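Local atomic coordinates of 2-Cys Peroxiredoxin (Plasmodium vivax SaI-1, PDB entry 2I81), a protein that probably reduces hydrogen peroxide and organic hydroperoxides through a redox-active cysteine, as typical 2-Cys peroxiredoxins of the thiol antioxidant family do. Residues N39-V44 against D95-H100; L56-P61 against I164-D169; I124-S129 against N133-D138; V197-K200 against G205-Q208. All coordinates share one frame; numbering follows the deposited sequence.

Contact 1 (N39-V44 against D95-H100); sequences NSFGEV and DSKYTH
Where the hairpin strand 41-45 runs close to the start of helix 97-104, Phe41 packs on Lys97 and Tyr98, joining the margin of the peroxiredoxin sheet to a helix of the thioredoxin-like fold. The lysine methylenes lie over one face of the Phe41 ring. Lys97 CD comes within 3.8 Å of Phe41 CD2, in a CH-pi contact displaced toward the rim of the ring. With its CG wedged between the backbone N and the carbonyl carbon (chi1 62°) and the rest of the chain extended, Lys97 passes slantwise across the phenyl group. NZ arrives 4.9 Å from the centroid of the Phe41 ring, an off-centre cation-pi pair, but its strongest polar partner is Glu33, on the neighbouring antiparallel strand 31-35, by a salt bridge. Gly42 pairs with Ala34 of that same strand, as part of the antiparallel hairpin. Tyr98, the next residue of the helix, meets Phe41 obliquely: Phe41 CE1 is 3.6 Å from Tyr98 CE2, with the two ring planes turned 75° apart. Phe41 CE2 also approaches the backbone, 3.7 Å from Lys97 O. At the helix start, N-cap Ser96 OG shares a 3.0 Å hydrogen bond with Thr99 OG1. Beyond it lies the second subunit, whose Phe66 ring stands steeply against the ring of Tyr98.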
loop_
_atom_site.group_PDB
_atom_site.type_symbol
_atom_site.label_atom_id
_atom_site.label_comp_id
_atom_site.label_asym_id
_atom_site.label_seq_id
_atom_site.Cartn_x
_atom_site.Cartn_y
_atom_site.Cartn_z
ATOM N N ASN A 39 38.868 -34.398 5.277
ATOM C CA ASN A 39 37.768 -34.950 4.463
ATOM C C ASN A 39 36.497 -35.337 5.227
ATOM O O ASN A 39 35.557 -35.878 4.637
ATOM C CB ASN A 39 38.245 -36.125 3.593
ATOM C CG ASN A 39 39.119 -35.685 2.433
ATOM O OD1 ASN A 39 39.674 -34.584 2.432
ATOM N ND2 ASN A 39 39.256 -36.556 1.439
ATOM N N SER A 40 36.463 -35.056 6.528
ATOM C CA SER A 40 35.262 -35.290 7.330
ATOM C C SER A 40 34.249 -34.162 7.136
ATOM O O SER A 40 34.618 -33.040 6.780
ATOM C CB SER A 40 35.620 -35.442 8.811
ATOM O OG SER A 40 36.246 -34.273 9.311
ATOM N N PHE A 41 32.975 -34.469 7.369
ATOM C CA PHE A 41 31.906 -33.484 7.238
ATOM C C PHE A 41 31.656 -32.739 8.536
ATOM O O PHE A 41 31.788 -33.305 9.623
ATOM C CB PHE A 41 30.611 -34.146 6.765
ATOM C CG PHE A 41 30.663 -34.636 5.350
ATOM C CD1 PHE A 41 30.125 -35.872 5.011
ATOM C CD2 PHE A 41 31.255 -33.865 4.353
ATOM C CE1 PHE A 41 30.171 -36.332 3.699
ATOM C CE2 PHE A 41 31.307 -34.316 3.040
ATOM C CZ PHE A 41 30.763 -35.551 2.712
ATOM N N GLY A 42 31.288 -31.469 8.413
ATOM C CA GLY A 42 30.988 -30.654 9.576
ATOM C C GLY A 42 30.167 -29.425 9.265
ATOM O O GLY A 42 29.351 -29.416 8.341
ATOM N N GLU A 43 30.399 -28.386 10.058
ATOM C CA GLU A 43 29.649 -27.149 9.985
ATOM C C GLU A 43 30.562 -26.019 10.431
ATOM O O GLU A 43 31.312 -26.161 11.401
ATOM C CB GLU A 43 28.424 -27.241 10.898
ATOM C CG GLU A 43 27.497 -26.039 10.873
ATOM C CD GLU A 43 26.218 -26.292 11.647
ATOM O OE1 GLU A 43 26.017 -25.645 12.697
ATOM O OE2 GLU A 43 25.415 -27.146 11.210
ATOM N N VAL A 44 30.506 -24.901 9.717
ATOM C CA VAL A 44 31.304 -23.730 10.055
ATOM C C VAL A 44 30.405 -22.501 10.060
ATOM O O VAL A 44 29.593 -22.316 9.149
ATOM C CB VAL A 44 32.481 -23.539 9.057
ATOM C CG1 VAL A 44 33.136 -22.172 9.218
ATOM C CG2 VAL A 44 33.518 -24.645 9.222
ATOM N N ASP A 95 28.102 -25.566 -4.919
ATOM C CA ASP A 95 28.128 -27.032 -4.920
ATOM C C ASP A 95 27.890 -27.623 -3.535
ATOM O O ASP A 95 28.177 -26.987 -2.517
ATOM C CB ASP A 95 29.463 -27.547 -5.462
ATOM C CG ASP A 95 29.764 -27.036 -6.852
ATOM O OD1 ASP A 95 29.147 -27.529 -7.822
ATOM O OD2 ASP A 95 30.623 -26.139 -6.976
ATOM N N SER A 96 27.367 -28.847 -3.508
ATOM C CA SER A 96 27.157 -29.577 -2.263
ATOM C C SER A 96 28.483 -30.058 -1.680
ATOM O O SER A 96 29.501 -30.098 -2.377
ATOM C CB SER A 96 26.231 -30.769 -2.498
ATOM O OG SER A 96 26.802 -31.683 -3.429
ATOM N N LYS A 97 28.457 -30.422 -0.400
ATOM C CA LYS A 97 29.634 -30.951 0.292
ATOM C C LYS A 97 30.089 -32.297 -0.280
ATOM O O LYS A 97 31.270 -32.639 -0.206
ATOM C CB LYS A 97 29.369 -31.066 1.800
ATOM C CG LYS A 97 28.235 -32.013 2.177
ATOM C CD LYS A 97 28.006 -32.051 3.676
ATOM C CE LYS A 97 26.915 -33.047 4.031
ATOM N NZ LYS A 97 26.537 -32.967 5.469
ATOM N N TYR A 98 29.148 -33.052 -0.849
ATOM C CA TYR A 98 29.464 -34.324 -1.496
ATOM C C TYR A 98 30.219 -34.107 -2.802
ATOM O O TYR A 98 31.088 -34.907 -3.163
ATOM C CB TYR A 98 28.197 -35.146 -1.741
ATOM C CG TYR A 98 27.463 -35.505 -0.472
ATOM C CD1 TYR A 98 26.286 -34.849 -0.117
ATOM C CD2 TYR A 98 27.956 -36.491 0.385
ATOM C CE1 TYR A 98 25.609 -35.173 1.053
ATOM C CE2 TYR A 98 27.288 -36.820 1.558
ATOM C CZ TYR A 98 26.116 -36.158 1.886
ATOM O OH TYR A 98 25.450 -36.481 3.045
ATOM N N THR A 99 29.884 -33.025 -3.500
ATOM C CA THR A 99 30.591 -32.638 -4.719
ATOM C C THR A 99 32.018 -32.177 -4.400
ATOM O O THR A 99 32.942 -32.438 -5.175
ATOM C CB THR A 99 29.810 -31.561 -5.513
ATOM O OG1 THR A 99 28.516 -32.075 -5.863
ATOM C CG2 THR A 99 30.544 -31.182 -6.795
ATOM N N HIS A 100 32.193 -31.510 -3.257
ATOM C CA HIS A 100 33.522 -31.098 -2.798
ATOM C C HIS A 100 34.429 -32.288 -2.521
ATOM O O HIS A 100 35.564 -32.331 -3.000
ATOM C CB HIS A 100 33.435 -30.242 -1.535
ATOM C CG HIS A 100 32.868 -28.877 -1.757
ATOM N ND1 HIS A 100 32.823 -28.276 -2.997
ATOM C CD2 HIS A 100 32.351 -27.979 -0.885
ATOM C CE1 HIS A 100 32.281 -27.077 -2.882
ATOM N NE2 HIS A 100 31.989 -26.871 -1.611
#

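Contact 2 (L56-P61 against I164-D169); sequences LLYFYP and IGRSVD
Arg166 and Tyr58 meet with their side chains at about a right angle, beside strand 54-59, a central strand of the thioredoxin-like sheet that pairs with strands 87-93 and 140-148. The arginine belongs to the loop leading into helix 168-184, and its side chain reaches Phe59. Its guanidinium plane is inclined 64° to the tyrosine ring, so the two groups do not stack; NH1 sits at the edge of the Tyr58 ring, near its plane, and lies 3.5 Å from Tyr58 CB. Bends at chi2 and chi3 fold the chain so that the guanidinium edge faces the peptide link between Tyr58 and Phe59. Several partners share this buried charge: NH2 forms a salt bridge with Glu71 of helix 67-77, Phe145 adds a cation-pi contact, and Ala144 O takes a weak bond from NH1, while Tyr58 turns its hydroxyl elsewhere, to His118 NE2. The chain continues to Pro61, first residue of the P-x-x-x-T-x-x-C sequence of the peroxiredoxins, whose cysteine is Cys68; the ring of Tyr60 packs on that residue. The 164-169 loop also adjoins the third subunit, with which Arg166 makes backbone hydrogen bonds. Across the contact Arg166 NH1 gives Phe59 O a hydrogen bond, 2.8 Å long but weak, because the N-H points well aside of the oxygen (122°).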
loop_
_atom_site.group_PDB
_atom_site.type_symbol
_atom_site.label_atom_id
_atom_site.label_comp_id
_atom_site.label_asym_id
_atom_site.label_seq_id
_atom_site.Cartn_x
_atom_site.Cartn_y
_atom_site.Cartn_z
ATOM N N LEU A 56 39.375 -15.228 5.678
ATOM C CA LEU A 56 39.404 -14.977 4.247
ATOM C C LEU A 56 38.392 -15.903 3.579
ATOM O O LEU A 56 38.683 -17.070 3.298
ATOM C CB LEU A 56 40.812 -15.171 3.671
ATOM C CG LEU A 56 41.136 -14.481 2.337
ATOM C CD1 LEU A 56 42.627 -14.209 2.225
ATOM C CD2 LEU A 56 40.648 -15.284 1.136
ATOM N N LEU A 57 37.194 -15.372 3.353
ATOM C CA LEU A 57 36.154 -16.095 2.644
ATOM C C LEU A 57 36.365 -15.860 1.156
ATOM O O LEU A 57 36.313 -14.717 0.691
ATOM C CB LEU A 57 34.771 -15.593 3.070
ATOM C CG LEU A 57 33.594 -16.569 3.184
ATOM C CD1 LEU A 57 32.285 -15.805 3.376
ATOM C CD2 LEU A 57 33.488 -17.532 2.004
ATOM N N TYR A 58 36.617 -16.933 0.409
ATOM C CA TYR A 58 36.734 -16.816 -1.041
ATOM C C TYR A 58 35.688 -17.643 -1.778
ATOM O O TYR A 58 35.482 -18.820 -1.477
ATOM C CB TYR A 58 38.164 -17.107 -1.532
ATOM C CG TYR A 58 38.572 -18.563 -1.618
ATOM C CD1 TYR A 58 39.192 -19.197 -0.543
ATOM C CD2 TYR A 58 38.373 -19.296 -2.789
ATOM C CE1 TYR A 58 39.582 -20.531 -0.625
ATOM C CE2 TYR A 58 38.754 -20.631 -2.879
ATOM C CZ TYR A 58 39.360 -21.241 -1.794
ATOM O OH TYR A 58 39.742 -22.559 -1.875
ATOM N N PHE A 59 35.017 -17.000 -2.728
ATOM C CA PHE A 59 33.989 -17.647 -3.528
ATOM C C PHE A 59 34.556 -18.048 -4.884
ATOM O O PHE A 59 35.416 -17.360 -5.437
ATOM C CB PHE A 59 32.790 -16.713 -3.733
ATOM C CG PHE A 59 32.087 -16.318 -2.462
ATOM C CD1 PHE A 59 32.482 -15.185 -1.754
ATOM C CD2 PHE A 59 31.010 -17.061 -1.986
ATOM C CE1 PHE A 59 31.829 -14.809 -0.581
ATOM C CE2 PHE A 59 30.349 -16.692 -0.814
ATOM C CZ PHE A 59 30.760 -15.564 -0.111
ATOM N N TYR A 60 34.073 -19.168 -5.409
ATOM C CA TYR A 60 34.362 -19.580 -6.778
ATOM C C TYR A 60 33.088 -20.188 -7.358
ATOM O O TYR A 60 32.313 -20.798 -6.619
ATOM C CB TYR A 60 35.540 -20.562 -6.828
ATOM C CG TYR A 60 35.329 -21.851 -6.066
ATOM C CD1 TYR A 60 35.572 -21.923 -4.694
ATOM C CD2 TYR A 60 34.902 -23.005 -6.721
ATOM C CE1 TYR A 60 35.383 -23.107 -3.992
ATOM C CE2 TYR A 60 34.713 -24.192 -6.030
ATOM C CZ TYR A 60 34.953 -24.238 -4.666
ATOM O OH TYR A 60 34.765 -25.413 -3.979
ATOM N N PRO A 61 32.864 -20.087 -8.639
ATOM C CA PRO A 61 31.626 -20.580 -9.199
ATOM C C PRO A 61 31.302 -22.057 -9.017
ATOM O O PRO A 61 30.252 -22.366 -8.574
ATOM C CB PRO A 61 31.745 -20.190 -10.651
ATOM C CG PRO A 61 33.064 -19.886 -10.854
ATOM C CD PRO A 61 33.627 -19.379 -9.648
ATOM N N ILE A 164 38.513 -14.580 -14.909
ATOM C CA ILE A 164 39.739 -13.950 -14.400
ATOM C C ILE A 164 40.172 -14.491 -13.034
ATOM O O ILE A 164 39.512 -14.242 -12.022
ATOM C CB ILE A 164 39.599 -12.396 -14.338
ATOM C CG1 ILE A 164 38.942 -11.837 -15.614
ATOM C CG2 ILE A 164 40.946 -11.728 -14.042
ATOM C CD1 ILE A 164 39.642 -12.197 -16.932
ATOM N N GLY A 165 41.281 -15.228 -13.013
ATOM C CA GLY A 165 41.829 -15.773 -11.770
ATOM C C GLY A 165 42.480 -14.699 -10.919
ATOM O O GLY A 165 42.938 -13.681 -11.448
ATOM N N ARG A 166 42.527 -14.909 -9.606
ATOM C CA ARG A 166 43.125 -13.902 -8.725
ATOM C C ARG A 166 44.524 -14.234 -8.197
ATOM O O ARG A 166 45.040 -15.339 -8.392
ATOM C CB ARG A 166 42.188 -13.481 -7.578
ATOM C CG ARG A 166 41.393 -14.588 -6.914
ATOM C CD ARG A 166 39.929 -14.482 -7.301
ATOM N NE ARG A 166 39.050 -14.691 -6.153
ATOM C CZ ARG A 166 38.449 -15.839 -5.854
ATOM N NH1 ARG A 166 37.670 -15.914 -4.784
ATOM N NH2 ARG A 166 38.615 -16.911 -6.618
ATOM N N SER A 167 45.118 -13.245 -7.534
ATOM C CA SER A 167 46.488 -13.319 -7.045
ATOM C C SER A 167 46.541 -13.544 -5.538
ATOM O O SER A 167 45.892 -12.829 -4.769
ATOM C CB SER A 167 47.243 -12.038 -7.410
ATOM O OG SER A 167 48.578 -12.072 -6.936
ATOM N N VAL A 168 47.324 -14.539 -5.125
ATOM C CA VAL A 168 47.526 -14.821 -3.704
ATOM C C VAL A 168 48.532 -13.860 -3.051
ATOM O O VAL A 168 48.377 -13.509 -1.879
ATOM C CB VAL A 168 47.854 -16.331 -3.423
ATOM C CG1 VAL A 168 49.013 -16.821 -4.312
ATOM C CG2 VAL A 168 48.183 -16.558 -1.924
ATOM N N ASP A 169 49.544 -13.425 -3.803
ATOM C CA ASP A 169 50.499 -12.430 -3.296
ATOM C C ASP A 169 49.777 -11.143 -2.904
ATOM O O ASP A 169 50.169 -10.469 -1.944
ATOM C CB ASP A 169 51.587 -12.117 -4.332
ATOM C CG ASP A 169 52.426 -13.333 -4.686
ATOM O OD1 ASP A 169 53.055 -13.919 -3.778
ATOM O OD2 ASP A 169 52.469 -13.694 -5.881
#

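Contact 3 (I124-S129 against N133-D138); sequences ITKSIS and NVLFDD
Extended as far as CE, the side chain of Lys126 brings that atom to 3.7 Å from Asp138 O, and a bend at chi4 (-77°) then turns NZ to hydrogen-bond Ser139 O of its own chain and Ile124 O of the second subunit. The lysine thus spans from the start of helix 127-131 to the turn after strand 135-136, beside a subunit boundary. At Ser129, chi1 of -54° sets OG beside the backbone N, where it bonds Asp123, and CB is the atom that touches the other segment, 3.9 Å from Leu135 CG. Val134 CG2 lies 3.7 Å from Ser129 O. The same oxygen receives Val134 N at 2.9 Å in an almost straight bond (176°) and Leu135 N in a weak one. Farther back, Thr125 OG1 accepts from Ser127 N, 3.2 Å away, an ST turn just ahead of the helix; Ser127 OG donates to it as well. Asn133, with positive phi, is the C-prime residue of the helix end: Val134 N to Ser129 O and Asn133 N to Lys130 O make up a Schellman motif, from which the chain turns into strand 135-136.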
loop_
_atom_site.group_PDB
_atom_site.type_symbol
_atom_site.label_atom_id
_atom_site.label_comp_id
_atom_site.label_asym_id
_atom_site.label_seq_id
_atom_site.Cartn_x
_atom_site.Cartn_y
_atom_site.Cartn_z
ATOM N N ILE A 124 24.770 -24.393 -0.466
ATOM C CA ILE A 124 23.746 -25.163 -1.175
ATOM C C ILE A 124 22.415 -24.413 -1.328
ATOM O O ILE A 124 21.666 -24.667 -2.270
ATOM C CB ILE A 124 23.554 -26.581 -0.533
ATOM C CG1 ILE A 124 22.741 -27.511 -1.446
ATOM C CG2 ILE A 124 22.943 -26.490 0.870
ATOM C CD1 ILE A 124 23.520 -28.070 -2.630
ATOM N N THR A 125 22.138 -23.488 -0.411
ATOM C CA THR A 125 20.930 -22.661 -0.473
ATOM C C THR A 125 21.154 -21.392 -1.297
ATOM O O THR A 125 20.196 -20.709 -1.669
ATOM C CB THR A 125 20.430 -22.254 0.939
ATOM O OG1 THR A 125 21.358 -21.333 1.536
ATOM C CG2 THR A 125 20.278 -23.473 1.844
ATOM N N LYS A 126 22.426 -21.089 -1.567
ATOM C CA LYS A 126 22.856 -19.865 -2.267
ATOM C C LYS A 126 22.742 -18.595 -1.418
ATOM O O LYS A 126 23.016 -17.496 -1.907
ATOM C CB LYS A 126 22.117 -19.673 -3.601
ATOM C CG LYS A 126 22.383 -20.735 -4.651
ATOM C CD LYS A 126 21.576 -20.445 -5.905
ATOM C CE LYS A 126 21.351 -21.699 -6.727
ATOM N NZ LYS A 126 22.557 -22.103 -7.503
ATOM N N SER A 127 22.352 -18.746 -0.152
ATOM C CA SER A 127 22.104 -17.595 0.721
ATOM C C SER A 127 23.368 -16.818 1.095
ATOM O O SER A 127 23.307 -15.603 1.285
ATOM C CB SER A 127 21.337 -18.015 1.978
ATOM O OG SER A 127 22.050 -18.998 2.712
ATOM N N ILE A 128 24.502 -17.512 1.198
ATOM C CA ILE A 128 25.777 -16.856 1.512
ATOM C C ILE A 128 26.212 -15.944 0.360
ATOM O O ILE A 128 26.629 -14.806 0.589
ATOM C CB ILE A 128 26.898 -17.874 1.865
ATOM C CG1 ILE A 128 26.434 -18.821 2.979
ATOM C CG2 ILE A 128 28.182 -17.149 2.280
ATOM C CD1 ILE A 128 27.233 -20.108 3.074
ATOM N N SER A 129 26.100 -16.445 -0.870
ATOM C CA SER A 129 26.405 -15.657 -2.066
ATOM C C SER A 129 25.441 -14.482 -2.210
ATOM O O SER A 129 25.846 -13.385 -2.603
ATOM C CB SER A 129 26.352 -16.534 -3.319
ATOM O OG SER A 129 27.197 -17.664 -3.190
ATOM N N ASN A 133 26.381 -10.408 -1.873
ATOM C CA ASN A 133 26.126 -9.812 -3.187
ATOM C C ASN A 133 27.134 -10.260 -4.249
ATOM O O ASN A 133 27.723 -9.434 -4.953
ATOM C CB ASN A 133 26.051 -8.278 -3.095
ATOM C CG ASN A 133 25.039 -7.796 -2.064
ATOM O OD1 ASN A 133 25.411 -7.253 -1.023
ATOM N ND2 ASN A 133 23.755 -7.997 -2.349
ATOM N N VAL A 134 27.333 -11.572 -4.346
ATOM C CA VAL A 134 28.232 -12.144 -5.354
ATOM C C VAL A 134 27.576 -13.240 -6.201
ATOM O O VAL A 134 28.242 -13.875 -7.023
ATOM C CB VAL A 134 29.578 -12.647 -4.741
ATOM C CG1 VAL A 134 30.412 -11.474 -4.235
ATOM C CG2 VAL A 134 29.337 -13.673 -3.631
ATOM N N LEU A 135 26.273 -13.446 -6.009
ATOM C CA LEU A 135 25.524 -14.413 -6.808
ATOM C C LEU A 135 25.328 -13.873 -8.220
ATOM O O LEU A 135 24.798 -12.775 -8.412
ATOM C CB LEU A 135 24.165 -14.733 -6.171
ATOM C CG LEU A 135 23.646 -16.181 -6.150
ATOM C CD1 LEU A 135 22.129 -16.194 -6.090
ATOM C CD2 LEU A 135 24.131 -17.039 -7.314
ATOM N N PHE A 136 25.771 -14.653 -9.201
ATOM C CA PHE A 136 25.636 -14.295 -10.603
ATOM C C PHE A 136 24.513 -15.114 -11.229
ATOM O O PHE A 136 24.545 -16.348 -11.194
ATOM C CB PHE A 136 26.961 -14.539 -11.334
ATOM C CG PHE A 136 26.996 -13.996 -12.735
ATOM C CD1 PHE A 136 26.957 -14.856 -13.827
ATOM C CD2 PHE A 136 27.079 -12.625 -12.963
ATOM C CE1 PHE A 136 26.995 -14.360 -15.128
ATOM C CE2 PHE A 136 27.115 -12.119 -14.259
ATOM C CZ PHE A 136 27.074 -12.987 -15.344
ATOM N N ASP A 137 23.517 -14.418 -11.778
ATOM C CA ASP A 137 22.402 -15.039 -12.509
ATOM C C ASP A 137 21.614 -16.090 -11.719
ATOM O O ASP A 137 21.160 -17.083 -12.299
ATOM C CB ASP A 137 22.896 -15.661 -13.826
ATOM C CG ASP A 137 23.196 -14.628 -14.895
ATOM O OD1 ASP A 137 22.759 -13.464 -14.762
ATOM O OD2 ASP A 137 23.868 -14.987 -15.884
ATOM N N ASP A 138 21.453 -15.875 -10.413
ATOM C CA ASP A 138 20.748 -16.828 -9.540
ATOM C C ASP A 138 21.334 -18.244 -9.637
ATOM O O ASP A 138 20.650 -19.230 -9.344
ATOM C CB ASP A 138 19.243 -16.855 -9.862
ATOM C CG ASP A 138 18.585 -15.494 -9.715
ATOM O OD1 ASP A 138 18.064 -14.972 -10.724
ATOM O OD2 ASP A 138 18.586 -14.945 -8.592
#

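Contact 4 (V197-K200 against G205-Q208); sequences VSMK and GVAQ
Met199 lays its thioether chain against the backbone of Gly205 and Val206. CG is the nearest atom, 3.2 Å from Gly205 O, a close approach of a methylene to a carbonyl oxygen. Farther along, SD lies 3.9 Å from Val206 CA and 4.3 Å from Val206 CG2. With CG opposite the backbone N (chi1 178°), the methionine reaches straight out toward the short, weakly bonded helix 206-209, and a bend at chi3 turns CE aside. Lys200 lies alongside, its CG 4.1 Å from Gly205 CA and its carbonyl oxygen 3.7 Å from Gly205 C. Gly205 follows a cis peptide bond and has positive phi; the chain then enters the helix. Both segments belong to the C-terminal arm, which in typical 2-Cys peroxiredoxins carries the resolving cysteine to the active-site region of a partner subunit. Consistent with that, Met199 packs on Phe66 and Val206 on Thr65 of the third subunit. Within the chain, Met199 has a backbone hydrogen bond with Val187, and its side chain touches Tyr209 of the helix. Next to it, Ser198 OG hydrogen-bonds Asp186 OD2.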
loop_
_atom_site.group_PDB
_atom_site.type_symbol
_atom_site.label_atom_id
_atom_site.label_comp_id
_atom_site.label_asym_id
_atom_site.label_seq_id
_atom_site.Cartn_x
_atom_site.Cartn_y
_atom_site.Cartn_z
ATOM N N VAL A 197 57.977 1.890 3.852
ATOM C CA VAL A 197 57.649 2.987 4.762
ATOM C C VAL A 197 56.147 3.311 4.782
ATOM O O VAL A 197 55.528 3.522 3.737
ATOM C CB VAL A 197 58.528 4.254 4.487
ATOM C CG1 VAL A 197 58.415 4.721 3.034
ATOM C CG2 VAL A 197 58.209 5.383 5.466
ATOM N N SER A 198 55.579 3.320 5.987
ATOM C CA SER A 198 54.175 3.670 6.196
ATOM C C SER A 198 54.013 5.163 6.505
ATOM O O SER A 198 54.935 5.951 6.277
ATOM C CB SER A 198 53.562 2.803 7.301
ATOM O OG SER A 198 54.302 2.908 8.506
ATOM N N MET A 199 52.849 5.544 7.029
ATOM C CA MET A 199 52.476 6.952 7.157
ATOM C C MET A 199 51.456 7.178 8.274
ATOM O O MET A 199 50.453 6.471 8.352
ATOM C CB MET A 199 51.896 7.436 5.824
ATOM C CG MET A 199 51.408 8.878 5.795
ATOM S SD MET A 199 50.161 9.176 4.522
ATOM C CE MET A 199 51.022 8.643 3.033
ATOM N N LYS A 200 51.711 8.169 9.127
ATOM C CA LYS A 200 50.725 8.584 10.129
ATOM C C LYS A 200 49.617 9.428 9.479
ATOM O O LYS A 200 49.911 10.319 8.676
ATOM C CB LYS A 200 51.388 9.326 11.303
ATOM C CG LYS A 200 52.357 10.448 10.920
ATOM C CD LYS A 200 52.953 11.132 12.151
ATOM C CE LYS A 200 54.078 10.312 12.776
ATOM N NZ LYS A 200 54.666 10.992 13.965
ATOM N N GLY A 205 53.503 14.140 8.065
ATOM C CA GLY A 205 52.238 13.432 8.184
ATOM C C GLY A 205 52.084 12.756 6.841
ATOM O O GLY A 205 52.737 11.732 6.571
ATOM N N VAL A 206 51.242 13.357 5.992
ATOM C CA VAL A 206 51.202 12.975 4.577
ATOM C C VAL A 206 52.602 13.169 3.927
ATOM O O VAL A 206 52.959 12.423 3.000
ATOM C CB VAL A 206 49.952 13.550 3.816
ATOM C CG1 VAL A 206 49.995 15.067 3.707
ATOM C CG2 VAL A 206 49.794 12.887 2.450
ATOM N N ALA A 207 53.386 14.171 4.342
ATOM C CA ALA A 207 53.415 15.533 3.828
ATOM C C ALA A 207 54.938 15.418 3.853
ATOM O O ALA A 207 55.687 16.043 3.080
ATOM C CB ALA A 207 52.944 16.536 4.845
ATOM N N GLN A 208 55.346 14.552 4.788
ATOM C CA GLN A 208 56.670 13.971 4.916
ATOM C C GLN A 208 56.795 12.740 4.014
ATOM O O GLN A 208 57.847 12.531 3.406
ATOM C CB GLN A 208 56.907 13.578 6.381
ATOM C CG GLN A 208 58.282 12.997 6.690
ATOM C CD GLN A 208 58.375 12.432 8.098
ATOM O OE1 GLN A 208 58.241 13.159 9.084
ATOM N NE2 GLN A 208 58.607 11.129 8.196
#

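Contacts 1, 2 and 3 reach the same mixed sheet and lie 16 to 19 Å apart, centre to centre. Along the chain, contacts 1 and 2 interleave, and contact 3 falls inside the loop that contact 2 closes. Phe59 in contact 2 packs on Ile128 and Val134 of contact 3, Tyr60 touches His100 of contact 1, and Ser96 of contact 1 touches Ile124 of contact 3. Contact 4 comes last, on the C-terminal arm beyond helix 168-184, its centre about 47 Å from that of contact 1. Contacts 1 and 3 adjoin the second subunit, whereas 2, 3 and 4 adjoin the third, so the catalytic domain and its arm both take part in the ten-chain assembly.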